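Local structure of transcriptional regulator (Mesorhizobium loti, 3BHQ) at residues 143-148 with 200-205; 147-150 with 155-158. The protein probably acts as a DNA-binding transcription factor of the TetR family, recognising regulatory DNA through a predicted helix-turn-helix motif. All blocks are in the same frame, centred on the assembly; numbering follows the deposited sequence.

Interaction 1: 143-148 with 200-205; sequences SCFQKL and EAFLAV
F145 and F202 meet ring to ring between helix 123-150 and helix 188-206, and they make a good worked example of how two long side chains can join helices whose backbones stay well apart. Their CA atoms are 12.2 Å from each other, yet F145 CE2 comes within 3.5 Å of F202 CZ, and F145 CZ lies 3.6 Å from the same F202 CZ. The side chains arrive from opposite directions, so the outer carbons of the rings do the touching. The rings meet obliquely, centroids 5.3 Å apart and planes inclined at 42°. The first torsions differ: F145 holds CG anti to its carbonyl carbon (chi1 -70°), whereas F202 swings CG away from its own amide nitrogen (chi1 179°), and both settings carry each ring toward the opposite helix.

A second shell packs round both rings and probably helps to hold their tilt. L166 of helix 159-181 touches both rings, I154 and T156 of the connecting loop lie against F145, and L92 of helix 88-103 packs on F202, whose ring also meets that of Y206. Near F202, A201, A204 and V205 pack against H165 and V205 of the second subunit, which places helix 188-206 at the dimer interface, as is usual for the C-terminal helices of TetR regulators. Replacing F145 by an alanine would probably open a gap beside L166 and leave the F202 ring without its aromatic mate and freer to shift.

What binds the two segments is therefore dispersion and the exclusion of water from two buried rings. Such attraction is only weakly directional, so the angle between the rings is probably set by the neighbours packed round them.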
ATOM      1  N   SER A 143     -12.741  17.402   4.401  1.00 22.25           N
ATOM      2  CA  SER A 143     -13.866  18.342   4.458  1.00 24.80           C
ATOM      3  C   SER A 143     -14.662  18.128   5.747  1.00 23.21           C
ATOM      4  O   SER A 143     -15.003  19.092   6.438  1.00 23.87           O
ATOM      5  CB  SER A 143     -14.758  18.222   3.216  1.00 24.03           C
ATOM      6  OG  SER A 143     -15.793  19.175   3.280  1.00 33.64           O
ATOM      7  N   CYS A 144     -14.889  16.861   6.099  1.00 23.86           N
ATOM      8  CA  CYS A 144     -15.553  16.506   7.367  1.00 21.80           C
ATOM      9  C   CYS A 144     -14.766  17.001   8.605  1.00 23.46           C
ATOM     10  O   CYS A 144     -15.341  17.597   9.522  1.00 22.82           O
ATOM     11  CB  CYS A 144     -15.814  14.998   7.424  1.00 25.08           C
ATOM     12  SG  CYS A 144     -16.257  14.353   9.011  1.00 25.82           S
ATOM     13  N   PHE A 145     -13.457  16.764   8.626  1.00 20.56           N
ATOM     14  CA  PHE A 145     -12.617  17.216   9.743  1.00 19.76           C
ATOM     15  C   PHE A 145     -12.540  18.748   9.879  1.00 22.18           C
ATOM     16  O   PHE A 145     -12.428  19.265  11.004  1.00 21.83           O
ATOM     17  CB  PHE A 145     -11.189  16.674   9.629  1.00 19.47           C
ATOM     18  CG  PHE A 145     -11.030  15.196   9.870  1.00 20.27           C
ATOM     19  CD1 PHE A 145     -12.058  14.361  10.374  1.00 20.56           C
ATOM     20  CD2 PHE A 145      -9.766  14.651   9.685  1.00 18.42           C
ATOM     21  CE1 PHE A 145     -11.816  12.982  10.607  1.00 21.79           C
ATOM     22  CE2 PHE A 145      -9.518  13.282   9.950  1.00 22.02           C
ATOM     23  CZ  PHE A 145     -10.527  12.465  10.389  1.00 19.41           C
ATOM     24  N   GLN A 146     -12.572  19.450   8.748  1.00 21.48           N
ATOM     25  CA  GLN A 146     -12.553  20.928   8.763  1.00 22.99           C
ATOM     26  C   GLN A 146     -13.794  21.458   9.455  1.00 24.78           C
ATOM     27  O   GLN A 146     -13.701  22.380  10.289  1.00 24.31           O
ATOM     28  CB  GLN A 146     -12.464  21.516   7.352  1.00 23.11           C
ATOM     29  CG  GLN A 146     -12.364  23.070   7.305  1.00 24.52           C
ATOM     30  CD  GLN A 146     -11.161  23.588   8.061  1.00 35.53           C
ATOM     31  OE1 GLN A 146     -10.018  23.426   7.618  1.00 42.13           O
ATOM     32  NE2 GLN A 146     -11.410  24.230   9.209  1.00 38.50           N
ATOM     33  N   LYS A 147     -14.944  20.891   9.098  1.00 24.28           N
ATOM     34  CA  LYS A 147     -16.224  21.256   9.725  1.00 27.65           C
ATOM     35  C   LYS A 147     -16.220  20.913  11.214  1.00 26.03           C
ATOM     36  O   LYS A 147     -16.653  21.717  12.036  1.00 25.65           O
ATOM     37  CB  LYS A 147     -17.403  20.617   8.992  1.00 28.56           C
ATOM     38  CG  LYS A 147     -17.557  21.145   7.565  1.00 30.52           C
ATOM     39  CD  LYS A 147     -18.591  20.371   6.753  1.00 32.67           C
ATOM     40  CE  LYS A 147     -18.472  20.704   5.265  1.00 37.04           C
ATOM     41  NZ  LYS A 147     -19.340  19.841   4.422  1.00 50.06           N
ATOM     42  N   LEU A 148     -15.685  19.743  11.575  1.00 23.52           N
ATOM     43  CA  LEU A 148     -15.561  19.366  12.992  1.00 22.86           C
ATOM     44  C   LEU A 148     -14.607  20.304  13.747  1.00 21.99           C
ATOM     45  O   LEU A 148     -14.829  20.582  14.921  1.00 23.55           O
ATOM     46  CB  LEU A 148     -15.108  17.905  13.157  1.00 23.18           C
ATOM     47  CG  LEU A 148     -16.129  16.847  12.736  1.00 21.85           C
ATOM     48  CD1 LEU A 148     -15.472  15.491  12.668  1.00 19.16           C
ATOM     49  CD2 LEU A 148     -17.342  16.839  13.689  1.00 21.49           C
ATOM     50  N   GLU A 200      -7.890   5.969  19.152  1.00 20.93           N
ATOM     51  CA  GLU A 200      -7.259   6.462  20.380  1.00 22.83           C
ATOM     52  C   GLU A 200      -5.990   7.239  20.087  1.00 22.75           C
ATOM     53  O   GLU A 200      -5.779   8.317  20.628  1.00 21.80           O
ATOM     54  CB  GLU A 200      -6.962   5.318  21.342  1.00 26.44           C
ATOM     55  CG  GLU A 200      -6.371   5.739  22.675  1.00 30.46           C
ATOM     56  CD  GLU A 200      -6.173   4.549  23.595  1.00 35.14           C
ATOM     57  OE1 GLU A 200      -7.187   4.030  24.105  1.00 52.84           O
ATOM     58  OE2 GLU A 200      -5.005   4.143  23.809  1.00 55.93           O
ATOM     59  N   ALA A 201      -5.146   6.690  19.211  1.00 21.23           N
ATOM     60  CA  ALA A 201      -3.919   7.376  18.839  1.00 19.58           C
ATOM     61  C   ALA A 201      -4.218   8.677  18.089  1.00 18.10           C
ATOM     62  O   ALA A 201      -3.612   9.718  18.318  1.00 20.46           O
ATOM     63  CB  ALA A 201      -3.043   6.450  17.987  1.00 19.72           C
ATOM     64  N   PHE A 202      -5.164   8.613  17.152  1.00 19.76           N
ATOM     65  CA  PHE A 202      -5.606   9.787  16.402  1.00 19.96           C
ATOM     66  C   PHE A 202      -6.066  10.921  17.321  1.00 20.22           C
ATOM     67  O   PHE A 202      -5.664  12.070  17.116  1.00 20.62           O
ATOM     68  CB  PHE A 202      -6.724   9.420  15.420  1.00 21.72           C
ATOM     69  CG  PHE A 202      -7.243  10.593  14.627  1.00 20.62           C
ATOM     70  CD1 PHE A 202      -6.665  10.934  13.416  1.00 24.24           C
ATOM     71  CD2 PHE A 202      -8.324  11.344  15.095  1.00 23.83           C
ATOM     72  CE1 PHE A 202      -7.171  11.995  12.691  1.00 22.11           C
ATOM     73  CE2 PHE A 202      -8.811  12.429  14.378  1.00 24.38           C
ATOM     74  CZ  PHE A 202      -8.224  12.746  13.181  1.00 19.28           C
ATOM     75  N   LEU A 203      -6.903  10.615  18.317  1.00 20.53           N
ATOM     76  CA  LEU A 203      -7.381  11.645  19.249  1.00 21.50           C
ATOM     77  C   LEU A 203      -6.285  12.182  20.175  1.00 21.62           C
ATOM     78  O   LEU A 203      -6.381  13.335  20.620  1.00 20.46           O
ATOM     79  CB  LEU A 203      -8.603  11.162  20.054  1.00 23.48           C
ATOM     80  CG  LEU A 203      -9.875  11.083  19.202  1.00 24.46           C
ATOM     81  CD1 LEU A 203     -11.001  10.394  19.956  1.00 21.32           C
ATOM     82  CD2 LEU A 203     -10.325  12.436  18.709  1.00 21.22           C
ATOM     83  N   ALA A 204      -5.243  11.379  20.437  1.00 21.69           N
ATOM     84  CA  ALA A 204      -4.089  11.838  21.216  1.00 21.99           C
ATOM     85  C   ALA A 204      -3.405  13.009  20.528  1.00 22.40           C
ATOM     86  O   ALA A 204      -2.897  13.905  21.195  1.00 24.56           O
ATOM     87  CB  ALA A 204      -3.109  10.703  21.484  1.00 22.87           C
ATOM     88  N   VAL A 205      -3.424  13.030  19.196  1.00 21.36           N
ATOM     89  CA  VAL A 205      -2.870  14.121  18.413  1.00 21.10           C
ATOM     90  C   VAL A 205      -3.877  15.221  18.082  1.00 22.80           C
ATOM     91  O   VAL A 205      -3.589  16.417  18.213  1.00 22.90           O
ATOM     92  CB  VAL A 205      -2.386  13.620  16.989  1.00 24.12           C
ATOM     93  CG1 VAL A 205      -1.673  14.759  16.232  1.00 23.22           C
ATOM     94  CG2 VAL A 205      -1.536  12.377  17.060  1.00 25.20           C
TER

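Interaction 2: 147-150 with 155-158; sequences KLTN and QTGD
The Q155 carboxamide meets T149 through a methyl group: T149 CG2 stands to one side of the amide plane, displaced toward the end between the two heteroatoms. T149 CG2 is 3.7 Å from both Q155 OE1 and Q155 NE2. This is a van der Waals contact in which neither polar atom of the amide is bonded to T149. The glutamine chain bends at its second torsion (chi2 56°), and the bend folds the amide back over the threonine although the side chain sets out from the backbone in another direction.

The polar half of T149 does the more specific work. T149 OG1 receives the backbone T156 N at 3.0 Å in a fairly straight bond, 163° at the hydrogen, and also accepts the hydroxyl of T156, with T156 OG1 2.9 Å from T149 OG1. Its own bond to F145 O, one turn earlier in the helix, makes a third link. That last bond follows from a first torsion of -64°, which sets OG1 anti to the carbonyl carbon, beside the backbone N of T149, and CG2 anti to that N, turned out to the glutamine. One oxygen thus ties the last turn of helix 123-150 both to itself and to the returning chain, and three partners would hold its rotation firmly.

The surrounding residues extend the pattern. I154 packs on T149, Q155 is joined by a backbone hydrogen bond to Y206 near the end of helix 188-206, and D158 stands at the N-cap of the next helix, where its OD1 accepts L161 N. Taken together, the arrangement is that of a short helix-to-helix connection in the all-helical C-terminal domain of a TetR-like regulator, in which a threonine hydroxyl in the last turn of one helix bonds the returning chain and an aspartate N-caps the next.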
ATOM      1  N   LYS A 147     -14.944  20.891   9.098  1.00 24.28           N
ATOM      2  CA  LYS A 147     -16.224  21.256   9.725  1.00 27.65           C
ATOM      3  C   LYS A 147     -16.220  20.913  11.214  1.00 26.03           C
ATOM      4  O   LYS A 147     -16.653  21.717  12.036  1.00 25.65           O
ATOM      5  CB  LYS A 147     -17.403  20.617   8.992  1.00 28.56           C
ATOM      6  CG  LYS A 147     -17.557  21.145   7.565  1.00 30.52           C
ATOM      7  CD  LYS A 147     -18.591  20.371   6.753  1.00 32.67           C
ATOM      8  CE  LYS A 147     -18.472  20.704   5.265  1.00 37.04           C
ATOM      9  NZ  LYS A 147     -19.340  19.841   4.422  1.00 50.06           N
ATOM     10  N   LEU A 148     -15.685  19.743  11.575  1.00 23.52           N
ATOM     11  CA  LEU A 148     -15.561  19.366  12.992  1.00 22.86           C
ATOM     12  C   LEU A 148     -14.607  20.304  13.747  1.00 21.99           C
ATOM     13  O   LEU A 148     -14.829  20.582  14.921  1.00 23.55           O
ATOM     14  CB  LEU A 148     -15.108  17.905  13.157  1.00 23.18           C
ATOM     15  CG  LEU A 148     -16.129  16.847  12.736  1.00 21.85           C
ATOM     16  CD1 LEU A 148     -15.472  15.491  12.668  1.00 19.16           C
ATOM     17  CD2 LEU A 148     -17.342  16.839  13.689  1.00 21.49           C
ATOM     18  N   THR A 149     -13.534  20.735  13.081  1.00 22.24           N
ATOM     19  CA  THR A 149     -12.574  21.689  13.665  1.00 22.73           C
ATOM     20  C   THR A 149     -13.245  23.053  13.872  1.00 24.62           C
ATOM     21  O   THR A 149     -13.124  23.634  14.957  1.00 23.19           O
ATOM     22  CB  THR A 149     -11.279  21.811  12.847  1.00 24.14           C
ATOM     23  OG1 THR A 149     -10.603  20.544  12.856  1.00 24.32           O
ATOM     24  CG2 THR A 149     -10.317  22.880  13.450  1.00 23.51           C
ATOM     25  N   ASN A 150     -13.982  23.518  12.860  1.00 23.54           N
ATOM     26  CA  ASN A 150     -14.741  24.804  12.967  1.00 24.50           C
ATOM     27  C   ASN A 150     -15.754  24.803  14.126  1.00 25.36           C
ATOM     28  O   ASN A 150     -15.998  25.843  14.749  1.00 24.22           O
ATOM     29  CB  ASN A 150     -15.449  25.140  11.647  1.00 24.16           C
ATOM     30  CG  ASN A 150     -14.480  25.424  10.506  1.00 28.06           C
ATOM     31  OD1 ASN A 150     -13.282  25.621  10.718  1.00 36.18           O
ATOM     32  ND2 ASN A 150     -14.999  25.421   9.279  1.00 30.90           N
ATOM     33  N   GLN A 155      -9.311  19.187  16.542  1.00 24.72           N
ATOM     34  CA  GLN A 155      -8.391  20.245  16.067  1.00 25.35           C
ATOM     35  C   GLN A 155      -7.433  19.719  14.995  1.00 25.08           C
ATOM     36  O   GLN A 155      -6.363  19.187  15.328  1.00 23.34           O
ATOM     37  CB  GLN A 155      -7.594  20.892  17.223  1.00 26.49           C
ATOM     38  CG  GLN A 155      -6.656  22.053  16.767  1.00 29.83           C
ATOM     39  CD  GLN A 155      -7.394  23.163  16.008  1.00 38.44           C
ATOM     40  OE1 GLN A 155      -8.402  23.693  16.500  1.00 44.38           O
ATOM     41  NE2 GLN A 155      -6.899  23.518  14.812  1.00 37.12           N
ATOM     42  N   THR A 156      -7.846  19.836  13.730  1.00 23.91           N
ATOM     43  CA  THR A 156      -7.041  19.427  12.592  1.00 24.99           C
ATOM     44  C   THR A 156      -6.722  20.658  11.751  1.00 28.87           C
ATOM     45  O   THR A 156      -7.562  21.119  10.958  1.00 28.49           O
ATOM     46  CB  THR A 156      -7.741  18.336  11.742  1.00 24.31           C
ATOM     47  OG1 THR A 156      -8.972  18.843  11.213  1.00 23.01           O
ATOM     48  CG2 THR A 156      -7.997  17.082  12.571  1.00 24.49           C
ATOM     49  N   GLY A 157      -5.514  21.198  11.958  1.00 31.13           N
ATOM     50  CA  GLY A 157      -5.012  22.356  11.209  1.00 33.17           C
ATOM     51  C   GLY A 157      -4.862  22.108   9.718  1.00 34.30           C
ATOM     52  O   GLY A 157      -5.178  22.994   8.919  1.00 36.55           O
ATOM     53  N   ASP A 158      -4.359  20.919   9.359  1.00 30.88           N
ATOM     54  CA  ASP A 158      -4.198  20.448   7.983  1.00 28.80           C
ATOM     55  C   ASP A 158      -5.129  19.219   7.964  1.00 28.30           C
ATOM     56  O   ASP A 158      -4.684  18.116   8.296  1.00 26.71           O
ATOM     57  CB  ASP A 158      -2.731  20.086   7.711  1.00 27.72           C
ATOM     58  CG  ASP A 158      -2.448  19.694   6.266  1.00 32.83           C
ATOM     59  OD1 ASP A 158      -3.364  19.322   5.483  1.00 29.81           O
ATOM     60  OD2 ASP A 158      -1.239  19.690   5.926  1.00 34.60           O
TER

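Followed from the N terminus, the chain runs along helix 123-150 and supplies the first segment of both contacts, which share K147 and L148. Interaction 2 closes first, a short loop in which only four residues separate its segments. Interaction 1 closes much later, after helix 159-181 and most of helix 188-206. The two are about 7 Å apart, centre to centre, and touch where F145 CB lies 3.5 Å from T156 OG1. The local closure, nested within the large one, holds the chain leaving helix 123-150 against the helix's last turn; the distant one links helix 188-206, which packs on the second subunit, to helix 123-150 through a single pair of side chains.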